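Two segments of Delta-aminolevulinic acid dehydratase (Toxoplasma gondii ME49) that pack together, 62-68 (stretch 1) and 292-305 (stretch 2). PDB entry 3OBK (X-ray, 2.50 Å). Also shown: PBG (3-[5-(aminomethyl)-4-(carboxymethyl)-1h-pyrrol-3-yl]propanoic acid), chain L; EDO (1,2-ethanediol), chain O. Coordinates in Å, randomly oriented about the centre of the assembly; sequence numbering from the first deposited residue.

Stretch 1, residues 62-68: PSMPGQS
Stretch 2 292-305: VSGEYAMLKAAAEK

A tight turn packs against one side of a helix, and the contact, which buries 374 Å² in all, centres on a single tyrosine hydroxyl that links two polar groups of the turn. Residues 62-68 form no regular helix or strand; Met64 to Gln67 make a type II beta turn, closed by Gln67 N to Met64 O at 2.9 Å. Pro65 (phi/psi -57/136) suits the second position because its ring fixes phi. Gly66 (92/-25) suits the third: a CB there would jam against the preceding carbonyl and lie 2.9 Å from Tyr296 OH. The helix begins at Ser293, with Val292 as N-cap, and runs past the turn so that Met64 CA lies 5.4 Å from Ala297 CA and Pro65 CA 6.9 Å from Lys300 CA.

Tyr296 points toward the turn with chi1 t (179°) and chi2 82°. Tyr296 OH donates to Pro65 O at 2.7 Å, near the ring plane, and accepts from Gln67 NE2 at 2.9 Å, with a nearly straight N-H...O angle of 171°. Gln67 leaves its backbone sideways, but chi1 m and chi2 m bring the amide to the hydroxyl. Tyrosine thus combines a polar tip with an apolar ring, with Tyr296 CD2 4.1 Å from Met64 CB and Tyr296 CE2 4.3 Å from Pro65 CD.

Around this centre the remaining contacts are van der Waals packing, with several carbons resting against oxygen atoms. Met64, buried and m, t, p, sets its SD 3.8 Å from Ser293 CB. The small Ala297 lets the backbone approach, its CB 3.5 Å from Ser63 O. Lys300 points toward the turn, its aliphatic CB 4.2 Å from Pro65 CG and its CE 3.5 Å from Pro65 O; the exposed Glu304 points toward the turn, its OE2 3.6 Å from Pro65 CB. Ser293 also serves the ligand, its OG donating to PBG O4A at 2.8 Å and its N to PBG O3A at 2.9 Å.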

# COMPACT_ATOMS: atom_id res chain seq x y z
N PRO A 62 22.70 30.34 31.69
CA PRO A 62 23.82 29.44 31.97
C PRO A 62 23.63 28.03 31.43
O PRO A 62 24.60 27.43 30.99
CB PRO A 62 23.91 29.45 33.50
CG PRO A 62 23.27 30.73 33.93
CD PRO A 62 22.19 31.02 32.90
N SER A 63 22.40 27.50 31.48
CA SER A 63 22.15 26.15 30.98
C SER A 63 21.92 26.05 29.44
O SER A 63 21.59 24.97 28.92
CB SER A 63 21.00 25.53 31.74
OG SER A 63 19.88 26.37 31.69
N MET A 64 22.11 27.16 28.73
CA MET A 64 22.16 27.17 27.26
C MET A 64 23.34 28.04 26.80
O MET A 64 23.15 29.12 26.25
CB MET A 64 20.88 27.74 26.69
CG MET A 64 19.65 27.04 27.16
SD MET A 64 18.19 27.66 26.33
CE MET A 64 18.57 27.38 24.61
N PRO A 65 24.57 27.57 27.02
CA PRO A 65 25.78 28.39 26.84
C PRO A 65 25.88 28.96 25.43
O PRO A 65 25.64 28.22 24.47
CB PRO A 65 26.92 27.39 27.08
CG PRO A 65 26.29 26.23 27.80
CD PRO A 65 24.91 26.16 27.29
N GLY A 66 26.24 30.23 25.33
CA GLY A 66 26.20 30.95 24.06
C GLY A 66 24.90 31.71 23.79
O GLY A 66 24.91 32.68 23.03
N GLN A 67 23.78 31.29 24.40
CA GLN A 67 22.48 31.96 24.25
C GLN A 67 22.14 32.84 25.45
O GLN A 67 22.47 32.50 26.59
CB GLN A 67 21.35 30.95 24.10
CG GLN A 67 21.52 29.93 23.01
CD GLN A 67 21.81 30.57 21.67
OE1 GLN A 67 21.04 31.42 21.20
NE2 GLN A 67 22.91 30.16 21.05
N SER A 68 21.46 33.95 25.22
CA SER A 68 21.21 34.91 26.27
C SER A 68 19.75 35.34 26.33
O SER A 68 19.00 35.20 25.34
CB SER A 68 22.06 36.16 26.02
OG SER A 68 23.42 35.98 26.42
N VAL A 292 15.69 21.10 20.53
CA VAL A 292 15.29 21.85 21.71
C VAL A 292 16.44 22.15 22.66
O VAL A 292 17.51 21.55 22.58
CB VAL A 292 14.20 21.12 22.51
CG1 VAL A 292 13.04 20.75 21.63
CG2 VAL A 292 14.78 19.90 23.23
N SER A 293 16.18 23.08 23.59
CA SER A 293 17.19 23.60 24.49
C SER A 293 18.03 22.51 25.13
O SER A 293 19.24 22.63 25.24
CB SER A 293 16.49 24.39 25.58
OG SER A 293 15.64 23.57 26.37
N GLY A 294 17.40 21.44 25.55
CA GLY A 294 18.12 20.36 26.20
C GLY A 294 19.08 19.67 25.27
O GLY A 294 20.19 19.33 25.65
N GLU A 295 18.64 19.48 24.03
CA GLU A 295 19.50 18.92 22.99
C GLU A 295 20.70 19.83 22.73
O GLU A 295 21.80 19.34 22.58
CB GLU A 295 18.71 18.70 21.71
CG GLU A 295 17.53 17.71 21.83
CD GLU A 295 16.80 17.56 20.53
OE1 GLU A 295 17.37 16.91 19.62
OE2 GLU A 295 15.67 18.14 20.43
N TYR A 296 20.46 21.14 22.71
CA TYR A 296 21.50 22.16 22.56
C TYR A 296 22.53 22.11 23.67
O TYR A 296 23.72 22.12 23.44
CB TYR A 296 20.83 23.56 22.53
CG TYR A 296 21.81 24.73 22.39
CD1 TYR A 296 22.31 25.11 21.15
CD2 TYR A 296 22.22 25.45 23.51
CE1 TYR A 296 23.20 26.20 21.02
CE2 TYR A 296 23.07 26.51 23.40
CZ TYR A 296 23.58 26.88 22.16
OH TYR A 296 24.46 27.94 22.08
N ALA A 297 22.04 22.00 24.90
CA ALA A 297 22.89 21.92 26.09
C ALA A 297 23.80 20.70 26.02
O ALA A 297 24.99 20.79 26.34
CB ALA A 297 22.04 21.89 27.34
N MET A 298 23.26 19.57 25.60
CA MET A 298 24.06 18.36 25.52
C MET A 298 25.29 18.53 24.59
O MET A 298 26.40 18.16 24.93
CB MET A 298 23.20 17.19 25.06
CG MET A 298 22.41 16.56 26.21
SD MET A 298 21.17 15.36 25.64
CE MET A 298 22.23 14.14 24.86
N LEU A 299 25.04 19.11 23.43
CA LEU A 299 26.07 19.30 22.42
C LEU A 299 27.13 20.20 22.97
O LEU A 299 28.31 19.87 22.90
CB LEU A 299 25.47 19.90 21.13
CG LEU A 299 25.19 18.92 19.99
CD1 LEU A 299 24.55 19.54 18.77
CD2 LEU A 299 26.51 18.27 19.59
N LYS A 300 26.70 21.36 23.49
CA LYS A 300 27.61 22.34 24.11
C LYS A 300 28.41 21.78 25.26
O LYS A 300 29.62 21.98 25.35
CB LYS A 300 26.83 23.54 24.67
CG LYS A 300 26.50 24.60 23.65
CD LYS A 300 27.75 25.48 23.27
CE LYS A 300 27.40 26.40 22.08
NZ LYS A 300 28.54 27.14 21.55
N ALA A 301 27.72 21.08 26.14
CA ALA A 301 28.36 20.45 27.27
C ALA A 301 29.51 19.63 26.74
O ALA A 301 30.63 19.75 27.23
CB ALA A 301 27.41 19.61 28.02
N ALA A 302 29.24 18.83 25.73
CA ALA A 302 30.23 17.89 25.25
C ALA A 302 31.32 18.63 24.55
O ALA A 302 32.48 18.34 24.74
CB ALA A 302 29.61 16.85 24.33
N ALA A 303 30.94 19.58 23.71
CA ALA A 303 31.94 20.33 22.95
C ALA A 303 32.88 21.06 23.89
O ALA A 303 34.09 21.00 23.70
CB ALA A 303 31.28 21.31 21.98
N GLU A 304 32.32 21.70 24.93
CA GLU A 304 33.15 22.43 25.91
C GLU A 304 34.17 21.55 26.60
O GLU A 304 35.28 21.98 26.83
CB GLU A 304 32.30 23.16 26.95
CG GLU A 304 31.71 24.45 26.39
CD GLU A 304 30.57 25.04 27.18
OE1 GLU A 304 29.91 24.30 27.97
OE2 GLU A 304 30.32 26.25 27.02
N LYS A 305 33.81 20.31 26.92
CA LYS A 305 34.79 19.41 27.53
C LYS A 305 35.70 18.76 26.50
O LYS A 305 36.69 18.14 26.85
CB LYS A 305 34.09 18.35 28.40
CG LYS A 305 33.82 18.82 29.84
CD LYS A 305 32.37 18.53 30.23
CE LYS A 305 32.15 18.32 31.77
NZ LYS A 305 30.69 18.10 32.14
CHA PBG L . 6.05 26.60 25.78
C1A PBG L . 7.31 26.19 25.10
C2A PBG L . 8.27 25.30 25.59
C3A PBG L . 9.25 25.22 24.62
C4A PBG L . 8.82 25.98 23.54
NA PBG L . 7.66 26.57 23.86
C5A PBG L . 8.36 24.69 26.97
C6A PBG L . 7.36 23.68 27.31
O1A PBG L . 6.31 23.66 26.62
O2A PBG L . 7.53 22.94 28.31
C7A PBG L . 10.51 24.46 24.73
C8A PBG L . 11.55 24.74 23.72
C9A PBG L . 12.91 24.23 23.98
O3A PBG L . 13.84 24.79 23.39
O4A PBG L . 13.21 23.50 24.93
N1 PBG L . 4.80 26.21 25.20
C1 EDO O . 23.37 35.58 21.54
O1 EDO O . 24.14 35.33 22.74
C2 EDO O . 22.11 34.70 21.43
O2 EDO O . 21.15 34.95 22.48